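Local coordinates for putative fumarylacetoacetate hydrolase family protein (Yersinia pestis, PDB 3S52) that is of unassigned function but belongs to the fumarylacetoacetate hydrolase family, as a mixed alpha/beta chain with more strand than helix, and forms a two-chain assembly, at residues Val19-Cys24 with Ala186-Leu191; Val45-Pro50 with Lys123-Asp128; Gln147-Leu152 with Met210-Thr215. All blocks are in the same frame, centred on the assembly; numbering follows the deposited sequence.

Contact 1 (Val19-Cys24 with Ala186-Leu191); sequences VNKVVC and AGDIVL
Strands 21-24 and 189-191 run parallel, their short axes 4.7 Å apart and inclined by 27°, with Val22 beside Ile189 and Val23 beside Val190. The ladder is the staggered one expected of parallel strands: Ile189 N donates to Lys21 O, Ile189 O accepts from Val23 N at 3.0 Å, and Val23 O accepts from Leu191 N at 2.9 Å. On one face Val22 CG1, anti to its own backbone N, reaches obliquely across to Leu191 CG at 3.6 Å, while Cys24 SG lies against Leu191 CD1 at 3.7 Å. Val23 and Val190 take the other face. Before the regular pairing begins, Asp188 replaces a backbone partner with its carboxylate. Its OD1 receives Lys21 N at 3.2 Å, the donor standing 49° out of the carboxylate plane. Lys21 carries CG in the crowded position between its backbone N and carbonyl carbon, extends along CG and CD, and bends at chi4 (-61°), so that NZ comes back over OD2 of Asp188 in a 2.8 Å salt bridge and also donates to Thr183 O. A water at this junction accepts from Asn20 N and donates to Lys21 O and Gly187 O. Gly187 takes a positive phi, where any beta carbon would collide with the carbonyl oxygen before it. Strand 45-50 flanks 21-26 and strand 70-80 flanks 189-191, placing the pair inside the mixed sheet. The carboxylate thus engages main chain and ammonium of a single lysine; buried, and with Arg185 N also donating to OD2, Asp188 is probably held as the anion.

Contact 2 (Val45-Pro50 with Lys123-Asp128); sequences VLFIKP and KAKAFD. With SO4 (sulfate ion), chain E.
Hydrogen bonding across the segments rests on one bond: Lys49 NZ donates to Lys125 O at 2.7 Å, lying in the carbonyl plane with a C=O...N angle of 146°. The Lys49 chain starts with CG anti to the carbonyl carbon and stays extended until chi4 (-90°), where the bend turns the ammonium to that oxygen; CG, at 3.5 Å from Lys125 O, already runs alongside it. Charge pairing comes from strand 96-107, where Asp104 takes Lys49 NZ on OD1 and Lys125 NZ on OD2, while Lys125 NZ also makes a salt bridge to Glu73 and a hydrogen bond to Thr106. The two ammonium nitrogens, Lys49 NZ and Lys125 NZ, are 5.5 Å apart, so the shared carboxylate would be expected to offset their mutual repulsion.

In fold terms, strand 45-50 of the mixed sheet here faces the C-terminal end of the short helix 122-125 and the residues that follow it. Apolar contact is made at two points. Phe47 has CG in the crowded position between its backbone N and carbonyl carbon, and its ring crosses the Lys125 chain at about a right angle, CE2 resting 3.6 Å from Lys125 CD and CZ 3.8 Å from Lys125 CE. Lys125 bends at chi2 (-84°), then continues extended past the ring. Further along the strand, Pro50 CD sits 3.6 Å from Ala126 CB, near the closest pair of CA atoms, those of Lys49 and Ala126, 4.8 Å apart.

Anion binding involves the tip of Lys125, whose NZ donates to O2 of a sulfate ion at 3.2 Å. Ser27 N and His32 NE2 are also hydrogen-bonded to the same sulfate, which probably came from the crystallisation liquor.

Contact 3 (Gln147-Leu152 with Met210-Thr215); sequences QADLSL and MLNGKT. With SO4 (sulfate ion), chain F.
Strands 149-152 and 210-211 are antiparallel neighbours in the four-stranded sheet, and a type II' beta turn from Leu211 to Lys214 closes the hairpin that leads from 206-211 into 214-219. Ser151 and Met210 form the hydrogen-bonded pair: Met210 N reaches Ser151 O at 2.9 Å and Ser151 N reaches Met210 O at 3.1 Å. Where strand pairing gives way to the turn, Asn212 serves Asp149 twice, once through its main chain, whose N meets a lone pair of Asp149 O in the carbonyl plane, and once through its amide. From CB, with CG anti to the carbonyl carbon (chi1 -69°), the Asn212 side chain leads back toward the other strand. CG comes 4.0 Å from Asp149 N; beyond it OD1 accepts that N at 2.9 Å in a nearly straight bond (168° at the hydrogen), the donor lying 34° above the carbonyl plane. ND2, the other branch, rests 4.0 Å from Ala148 CB. OD1 thus stands in for the main-chain carbonyl of Asn212 in the second bond of this pair. Leu150 and Leu211, the adjacent non-hydrogen-bonded pair, lie side by side on the face turned to strand 70-80, meeting at CD2 of Leu150 and CD1 of Leu211. On the reverse face Ser151 OG, in the crowded position, lies 3.2 Å from CB of Met210, a selenomethionine. At the end of the turn, Lys214 bends at chi3 and chi4 to curl round a sulfate ion, which Trp10 NE1 also binds; Lys214 NZ donates to its O3 at 2.7 Å, and Thr215 N to its O4 at 3.2 Å.

Contacts 1 and 2 adjoin, their centres 12 Å apart, because strands 21-26 and 45-50 are neighbours in the mixed sheet: Cys24 N lies 2.8 Å from Phe47 O, and Val22 O 2.8 Å from Lys49 N, both probable hydrogen bonds. Both also touch the second subunit. Contact 3 belongs to the separate antiparallel sheet; its centre is 20 Å from that of contact 1 and 24 Å from that of contact 2, with nearest atoms about 9 and 13 Å away. Contacts 2 and 3 lie on opposite sides of the chain's centre, and each holds its own sulfate. Along the sequence contacts 1 and 3 interleave, whereas both segments of contact 2 precede either segment of contact 3.

Contact 1 (Val19-Cys24 with Ala186-Leu191)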
loop_
_atom_site.group_PDB
_atom_site.type_symbol
_atom_site.label_atom_id
_atom_site.label_comp_id
_atom_site.label_asym_id
_atom_site.label_seq_id
_atom_site.Cartn_x
_atom_site.Cartn_y
_atom_site.Cartn_z
ATOM N N VAL A 19 -7.397 4.669 11.321
ATOM C CA VAL A 19 -6.842 3.516 10.645
ATOM C C VAL A 19 -6.515 3.954 9.226
ATOM O O VAL A 19 -7.369 4.524 8.548
ATOM C CB VAL A 19 -7.872 2.390 10.611
ATOM C CG1 VAL A 19 -7.368 1.205 9.755
ATOM C CG2 VAL A 19 -8.208 1.963 12.045
ATOM N N ASN A 20 -5.273 3.754 8.795
ATOM C CA ASN A 20 -4.923 4.053 7.402
ATOM C C ASN A 20 -4.133 2.956 6.724
ATOM O O ASN A 20 -4.617 2.317 5.785
ATOM C CB ASN A 20 -4.168 5.386 7.288
ATOM C CG ASN A 20 -5.072 6.578 7.491
ATOM O OD1 ASN A 20 -5.115 7.176 8.581
ATOM N ND2 ASN A 20 -5.821 6.929 6.446
ATOM N N LYS A 21 -2.902 2.745 7.184
ATOM C CA LYS A 21 -2.021 1.784 6.520
ATOM C C LYS A 21 -1.149 1.008 7.496
ATOM O O LYS A 21 -1.061 1.336 8.687
ATOM C CB LYS A 21 -1.132 2.472 5.465
ATOM C CG LYS A 21 -0.114 3.486 6.049
ATOM C CD LYS A 21 0.761 4.107 4.943
ATOM C CE LYS A 21 1.625 5.270 5.480
ATOM N NZ LYS A 21 0.800 6.401 6.035
ATOM N N VAL A 22 -0.498 -0.014 6.953
ATOM C CA VAL A 22 0.446 -0.859 7.671
ATOM C C VAL A 22 1.736 -0.877 6.839
ATOM O O VAL A 22 1.701 -1.259 5.675
ATOM C CB VAL A 22 -0.112 -2.289 7.783
ATOM C CG1 VAL A 22 0.798 -3.170 8.633
ATOM C CG2 VAL A 22 -1.508 -2.253 8.347
ATOM N N VAL A 23 2.848 -0.418 7.413
ATOM C CA VAL A 23 4.140 -0.417 6.722
ATOM C C VAL A 23 4.932 -1.583 7.274
ATOM O O VAL A 23 4.997 -1.783 8.479
ATOM C CB VAL A 23 4.892 0.928 6.879
ATOM C CG1 VAL A 23 6.175 0.966 6.002
ATOM C CG2 VAL A 23 3.984 2.076 6.513
ATOM N N CYS A 24 5.498 -2.379 6.381
ATOM C CA CYS A 24 6.005 -3.696 6.735
ATOM C C CYS A 24 7.407 -3.855 6.239
ATOM O O CYS A 24 7.792 -3.215 5.263
ATOM C CB CYS A 24 5.149 -4.785 6.076
ATOM S SG CYS A 24 3.377 -4.644 6.397
ATOM N N ALA A 186 -0.502 8.987 13.096
ATOM C CA ALA A 186 -1.032 8.384 14.308
ATOM C C ALA A 186 -2.057 7.353 13.867
ATOM O O ALA A 186 -2.890 7.635 13.007
ATOM C CB ALA A 186 -1.693 9.448 15.182
ATOM N N GLY A 187 -1.981 6.151 14.427
ATOM C CA GLY A 187 -2.896 5.092 14.046
ATOM C C GLY A 187 -2.322 4.172 12.982
ATOM O O GLY A 187 -2.905 3.134 12.687
ATOM N N ASP A 188 -1.189 4.539 12.384
ATOM C CA ASP A 188 -0.566 3.605 11.454
ATOM C C ASP A 188 0.087 2.488 12.247
ATOM O O ASP A 188 0.403 2.648 13.423
ATOM C CB ASP A 188 0.439 4.271 10.513
ATOM C CG ASP A 188 -0.241 5.047 9.372
ATOM O OD1 ASP A 188 -1.451 4.857 9.117
ATOM O OD2 ASP A 188 0.449 5.846 8.716
ATOM N N ILE A 189 0.281 1.351 11.595
ATOM C CA ILE A 189 0.861 0.195 12.244
ATOM C C ILE A 189 2.135 -0.164 11.495
ATOM O O ILE A 189 2.190 -0.053 10.266
ATOM C CB ILE A 189 -0.136 -1.002 12.201
ATOM C CG1 ILE A 189 -1.430 -0.668 12.958
ATOM C CG2 ILE A 189 0.497 -2.267 12.732
ATOM C CD1 ILE A 189 -2.585 -1.633 12.650
ATOM N N VAL A 190 3.154 -0.599 12.230
ATOM C CA VAL A 190 4.378 -1.074 11.609
ATOM C C VAL A 190 4.559 -2.540 11.941
ATOM O O VAL A 190 4.456 -2.931 13.113
ATOM C CB VAL A 190 5.600 -0.288 12.087
ATOM C CG1 VAL A 190 6.892 -1.008 11.672
ATOM C CG2 VAL A 190 5.548 1.139 11.550
ATOM N N LEU A 191 4.784 -3.352 10.907
ATOM C CA LEU A 191 5.091 -4.771 11.085
ATOM C C LEU A 191 6.592 -4.930 10.980
ATOM O O LEU A 191 7.219 -4.364 10.083
ATOM C CB LEU A 191 4.400 -5.637 10.027
ATOM C CG LEU A 191 2.873 -5.712 10.111
ATOM C CD1 LEU A 191 2.343 -6.843 9.216
ATOM C CD2 LEU A 191 2.425 -5.917 11.542
HETATM O O HOH W 1 -3.558 1.936 10.263
HETATM O O HOH W 2 -3.611 6.325 10.551
#

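Contact 2 (Val45-Pro50 with Lys123-Asp128)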
loop_
_atom_site.group_PDB
_atom_site.type_symbol
_atom_site.label_atom_id
_atom_site.label_comp_id
_atom_site.label_asym_id
_atom_site.label_seq_id
_atom_site.Cartn_x
_atom_site.Cartn_y
_atom_site.Cartn_z
ATOM N N VAL A 45 13.797 -3.848 3.295
ATOM C CA VAL A 45 12.799 -4.103 2.263
ATOM C C VAL A 45 11.432 -3.680 2.788
ATOM O O VAL A 45 10.967 -4.187 3.802
ATOM C CB VAL A 45 12.785 -5.589 1.932
ATOM C CG1 VAL A 45 11.695 -5.901 0.935
ATOM C CG2 VAL A 45 14.162 -5.997 1.399
ATOM N N LEU A 46 10.805 -2.725 2.112
ATOM C CA LEU A 46 9.570 -2.120 2.615
ATOM C C LEU A 46 8.399 -2.385 1.684
ATOM O O LEU A 46 8.526 -2.257 0.471
ATOM C CB LEU A 46 9.745 -0.603 2.765
ATOM C CG LEU A 46 10.790 -0.148 3.788
ATOM C CD1 LEU A 46 10.623 1.330 4.069
ATOM C CD2 LEU A 46 10.592 -0.935 5.090
ATOM N N PHE A 47 7.257 -2.756 2.249
ATOM C CA PHE A 47 6.022 -2.789 1.477
ATOM C C PHE A 47 4.902 -2.384 2.409
ATOM O O PHE A 47 5.135 -2.198 3.607
ATOM C CB PHE A 47 5.783 -4.172 0.865
ATOM C CG PHE A 47 5.663 -5.281 1.885
ATOM C CD1 PHE A 47 6.790 -5.925 2.370
ATOM C CD2 PHE A 47 4.417 -5.689 2.338
ATOM C CE1 PHE A 47 6.679 -6.944 3.306
ATOM C CE2 PHE A 47 4.290 -6.709 3.281
ATOM C CZ PHE A 47 5.416 -7.333 3.767
ATOM N N ILE A 48 3.689 -2.258 1.882
ATOM C CA ILE A 48 2.601 -1.666 2.662
ATOM C C ILE A 48 1.323 -2.468 2.459
ATOM O O ILE A 48 1.104 -2.987 1.370
ATOM C CB ILE A 48 2.347 -0.197 2.228
ATOM C CG1 ILE A 48 3.588 0.664 2.485
ATOM C CG2 ILE A 48 1.106 0.401 2.952
ATOM C CD1 ILE A 48 3.441 2.139 2.069
ATOM N N LYS A 49 0.498 -2.573 3.503
ATOM C CA LYS A 49 -0.830 -3.152 3.382
ATOM C C LYS A 49 -1.857 -2.053 3.651
ATOM O O LYS A 49 -1.626 -1.167 4.482
ATOM C CB LYS A 49 -1.046 -4.270 4.399
ATOM C CG LYS A 49 -0.032 -5.417 4.390
ATOM C CD LYS A 49 -0.481 -6.489 5.403
ATOM C CE LYS A 49 0.498 -7.643 5.539
ATOM N NZ LYS A 49 0.232 -8.765 4.578
ATOM N N PRO A 50 -3.002 -2.102 2.957
ATOM C CA PRO A 50 -3.980 -1.023 3.142
ATOM C C PRO A 50 -4.961 -1.357 4.254
ATOM O O PRO A 50 -4.928 -2.465 4.778
ATOM C CB PRO A 50 -4.708 -1.005 1.800
ATOM C CG PRO A 50 -4.704 -2.466 1.385
ATOM C CD PRO A 50 -3.381 -3.020 1.861
ATOM N N LYS A 123 -0.622 -7.836 -4.824
ATOM C CA LYS A 123 -1.598 -8.907 -4.951
ATOM C C LYS A 123 -1.301 -10.036 -3.972
ATOM O O LYS A 123 -2.223 -10.714 -3.511
ATOM C CB LYS A 123 -1.688 -9.447 -6.393
ATOM C CG LYS A 123 -2.314 -8.491 -7.399
ATOM C CD LYS A 123 -2.619 -9.187 -8.752
ATOM C CE LYS A 123 -1.493 -9.043 -9.740
ATOM N NZ LYS A 123 -1.888 -9.564 -11.089
ATOM N N ALA A 124 -0.016 -10.281 -3.704
ATOM C CA ALA A 124 0.384 -11.332 -2.759
ATOM C C ALA A 124 0.365 -10.921 -1.285
ATOM O O ALA A 124 0.264 -11.779 -0.395
ATOM C CB ALA A 124 1.754 -11.889 -3.116
ATOM N N LYS A 125 0.638 -9.652 -1.031
ATOM C CA LYS A 125 0.716 -9.148 0.345
ATOM C C LYS A 125 -0.402 -8.245 0.872
ATOM O O LYS A 125 -0.543 -8.057 2.090
ATOM C CB LYS A 125 2.046 -8.400 0.489
ATOM C CG LYS A 125 3.260 -9.299 0.378
ATOM C CD LYS A 125 3.531 -9.916 1.736
ATOM C CE LYS A 125 4.887 -10.574 1.820
ATOM N NZ LYS A 125 5.042 -11.161 3.196
ATOM N N ALA A 126 -1.138 -7.631 -0.051
ATOM C CA ALA A 126 -2.108 -6.579 0.288
ATOM C C ALA A 126 -3.572 -6.972 0.197
ATOM O O ALA A 126 -4.452 -6.129 0.400
ATOM C CB ALA A 126 -1.843 -5.310 -0.522
ATOM N N PHE A 127 -3.840 -8.231 -0.140
ATOM C CA PHE A 127 -5.199 -8.670 -0.432
ATOM C C PHE A 127 -6.089 -8.544 0.814
ATOM O O PHE A 127 -5.589 -8.440 1.942
ATOM C CB PHE A 127 -5.201 -10.116 -0.956
ATOM C CG PHE A 127 -4.611 -11.110 0.010
ATOM C CD1 PHE A 127 -5.415 -11.757 0.940
ATOM C CD2 PHE A 127 -3.249 -11.385 -0.007
ATOM C CE1 PHE A 127 -4.857 -12.670 1.846
ATOM C CE2 PHE A 127 -2.685 -12.281 0.894
ATOM C CZ PHE A 127 -3.485 -12.927 1.820
ATOM N N ASP A 128 -7.406 -8.530 0.612
ATOM C CA ASP A 128 -8.336 -8.351 1.727
ATOM C C ASP A 128 -8.054 -9.346 2.831
ATOM O O ASP A 128 -7.890 -10.533 2.566
ATOM C CB ASP A 128 -9.788 -8.556 1.279
ATOM C CG ASP A 128 -10.306 -7.420 0.424
ATOM O OD1 ASP A 128 -9.586 -6.401 0.271
ATOM O OD2 ASP A 128 -11.449 -7.544 -0.076
HETATM S S SO4 E . 9.318 -11.771 3.187
HETATM O O1 SO4 E . 8.861 -13.159 3.252
HETATM O O2 SO4 E . 8.180 -10.880 3.323
HETATM O O3 SO4 E . 10.267 -11.486 4.266
HETATM O O4 SO4 E . 9.958 -11.569 1.876
#

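Contact 3 (Gln147-Leu152 with Met210-Thr215)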
loop_
_atom_site.group_PDB
_atom_site.type_symbol
_atom_site.label_atom_id
_atom_site.label_comp_id
_atom_site.label_asym_id
_atom_site.label_seq_id
_atom_site.Cartn_x
_atom_site.Cartn_y
_atom_site.Cartn_z
ATOM N N GLN A 147 13.053 -7.457 22.786
ATOM C CA GLN A 147 13.314 -8.723 23.460
ATOM C C GLN A 147 12.039 -9.543 23.603
ATOM O O GLN A 147 11.986 -10.512 24.355
ATOM C CB GLN A 147 13.948 -8.483 24.827
ATOM C CG GLN A 147 15.440 -8.242 24.766
ATOM C CD GLN A 147 16.156 -8.725 26.004
ATOM O OE1 GLN A 147 16.652 -9.849 26.049
ATOM N NE2 GLN A 147 16.212 -7.878 27.022
ATOM N N ALA A 148 11.012 -9.140 22.869
ATOM C CA ALA A 148 9.719 -9.831 22.888
ATOM C C ALA A 148 9.694 -11.197 22.185
ATOM O O ALA A 148 10.292 -11.375 21.128
ATOM C CB ALA A 148 8.634 -8.928 22.319
ATOM N N ASP A 149 8.979 -12.146 22.787
ATOM C CA ASP A 149 8.806 -13.481 22.247
ATOM C C ASP A 149 7.527 -13.596 21.414
ATOM O O ASP A 149 6.487 -13.062 21.774
ATOM C CB ASP A 149 8.804 -14.514 23.372
ATOM C CG ASP A 149 10.174 -14.661 24.020
ATOM O OD1 ASP A 149 11.074 -15.307 23.410
ATOM O OD2 ASP A 149 10.345 -14.130 25.143
ATOM N N LEU A 150 7.624 -14.300 20.295
ATOM C CA LEU A 150 6.486 -14.535 19.421
ATOM C C LEU A 150 6.398 -16.028 19.161
ATOM O O LEU A 150 7.399 -16.656 18.838
ATOM C CB LEU A 150 6.723 -13.863 18.066
ATOM C CG LEU A 150 6.993 -12.371 17.975
ATOM C CD1 LEU A 150 7.672 -12.045 16.659
ATOM C CD2 LEU A 150 5.692 -11.618 18.112
ATOM N N SER A 151 5.203 -16.594 19.259
ATOM C CA SER A 151 5.045 -18.006 18.970
ATOM C C SER A 151 3.722 -18.249 18.275
ATOM O O SER A 151 2.720 -17.590 18.555
ATOM C CB SER A 151 5.156 -18.846 20.239
ATOM O OG SER A 151 4.127 -18.513 21.143
ATOM N N LEU A 152 3.731 -19.183 17.337
ATOM C CA LEU A 152 2.525 -19.519 16.613
ATOM C C LEU A 152 2.448 -21.011 16.653
ATOM O O LEU A 152 3.392 -21.678 16.255
ATOM C CB LEU A 152 2.614 -19.065 15.159
ATOM C CG LEU A 152 1.487 -19.568 14.254
ATOM C CD1 LEU A 152 0.137 -19.057 14.777
ATOM C CD2 LEU A 152 1.703 -19.131 12.815
HETATM N N MSE A 210 0.974 -16.346 20.557
HETATM C CA MSE A 210 1.419 -15.757 21.811
HETATM C C MSE A 210 2.425 -14.642 21.620
HETATM O O MSE A 210 3.316 -14.729 20.770
HETATM C CB MSE A 210 1.971 -16.817 22.738
HETATM C CG MSE A 210 0.891 -17.484 23.565
HETATM SE SE MSE A 210 1.638 -18.886 24.675
HETATM C CE MSE A 210 1.468 -20.331 23.389
ATOM N N LEU A 211 2.239 -13.583 22.400
ATOM C CA LEU A 211 3.135 -12.434 22.384
ATOM C C LEU A 211 3.560 -12.289 23.830
ATOM O O LEU A 211 2.736 -11.982 24.703
ATOM C CB LEU A 211 2.409 -11.178 21.905
ATOM C CG LEU A 211 3.221 -9.880 21.896
ATOM C CD1 LEU A 211 4.417 -9.996 20.957
ATOM C CD2 LEU A 211 2.342 -8.696 21.491
ATOM N N ASN A 212 4.839 -12.536 24.072
ATOM C CA ASN A 212 5.322 -12.767 25.415
ATOM C C ASN A 212 4.374 -13.729 26.108
ATOM O O ASN A 212 4.027 -14.761 25.541
ATOM C CB ASN A 212 5.475 -11.454 26.157
ATOM C CG ASN A 212 6.613 -10.620 25.594
ATOM O OD1 ASN A 212 7.634 -11.166 25.154
ATOM N ND2 ASN A 212 6.442 -9.305 25.589
ATOM N N GLY A 213 3.931 -13.384 27.310
ATOM C CA GLY A 213 3.068 -14.281 28.056
ATOM C C GLY A 213 1.579 -14.163 27.750
ATOM O O GLY A 213 0.745 -14.587 28.558
ATOM N N LYS A 214 1.226 -13.598 26.598
ATOM C CA LYS A 214 -0.180 -13.303 26.351
ATOM C C LYS A 214 -0.686 -14.006 25.107
ATOM O O LYS A 214 -0.002 -14.030 24.086
ATOM C CB LYS A 214 -0.399 -11.796 26.274
ATOM C CG LYS A 214 0.071 -11.085 27.531
ATOM C CD LYS A 214 -0.082 -9.589 27.415
ATOM C CE LYS A 214 -1.547 -9.196 27.412
ATOM N NZ LYS A 214 -2.253 -9.693 28.612
ATOM N N THR A 215 -1.891 -14.560 25.198
ATOM C CA THR A 215 -2.395 -15.485 24.183
ATOM C C THR A 215 -3.668 -15.036 23.452
ATOM O O THR A 215 -4.586 -14.499 24.066
ATOM C CB THR A 215 -2.657 -16.855 24.829
ATOM O OG1 THR A 215 -1.439 -17.336 25.406
ATOM C CG2 THR A 215 -3.161 -17.855 23.806
HETATM S S SO4 F . -3.942 -13.096 28.385
HETATM O O1 SO4 F . -3.691 -14.471 28.816
HETATM O O2 SO4 F . -5.120 -12.561 29.063
HETATM O O3 SO4 F . -2.773 -12.290 28.730
HETATM O O4 SO4 F . -4.186 -13.082 26.947
HETATM O O HOH W 3 5.416 -15.896 23.281
#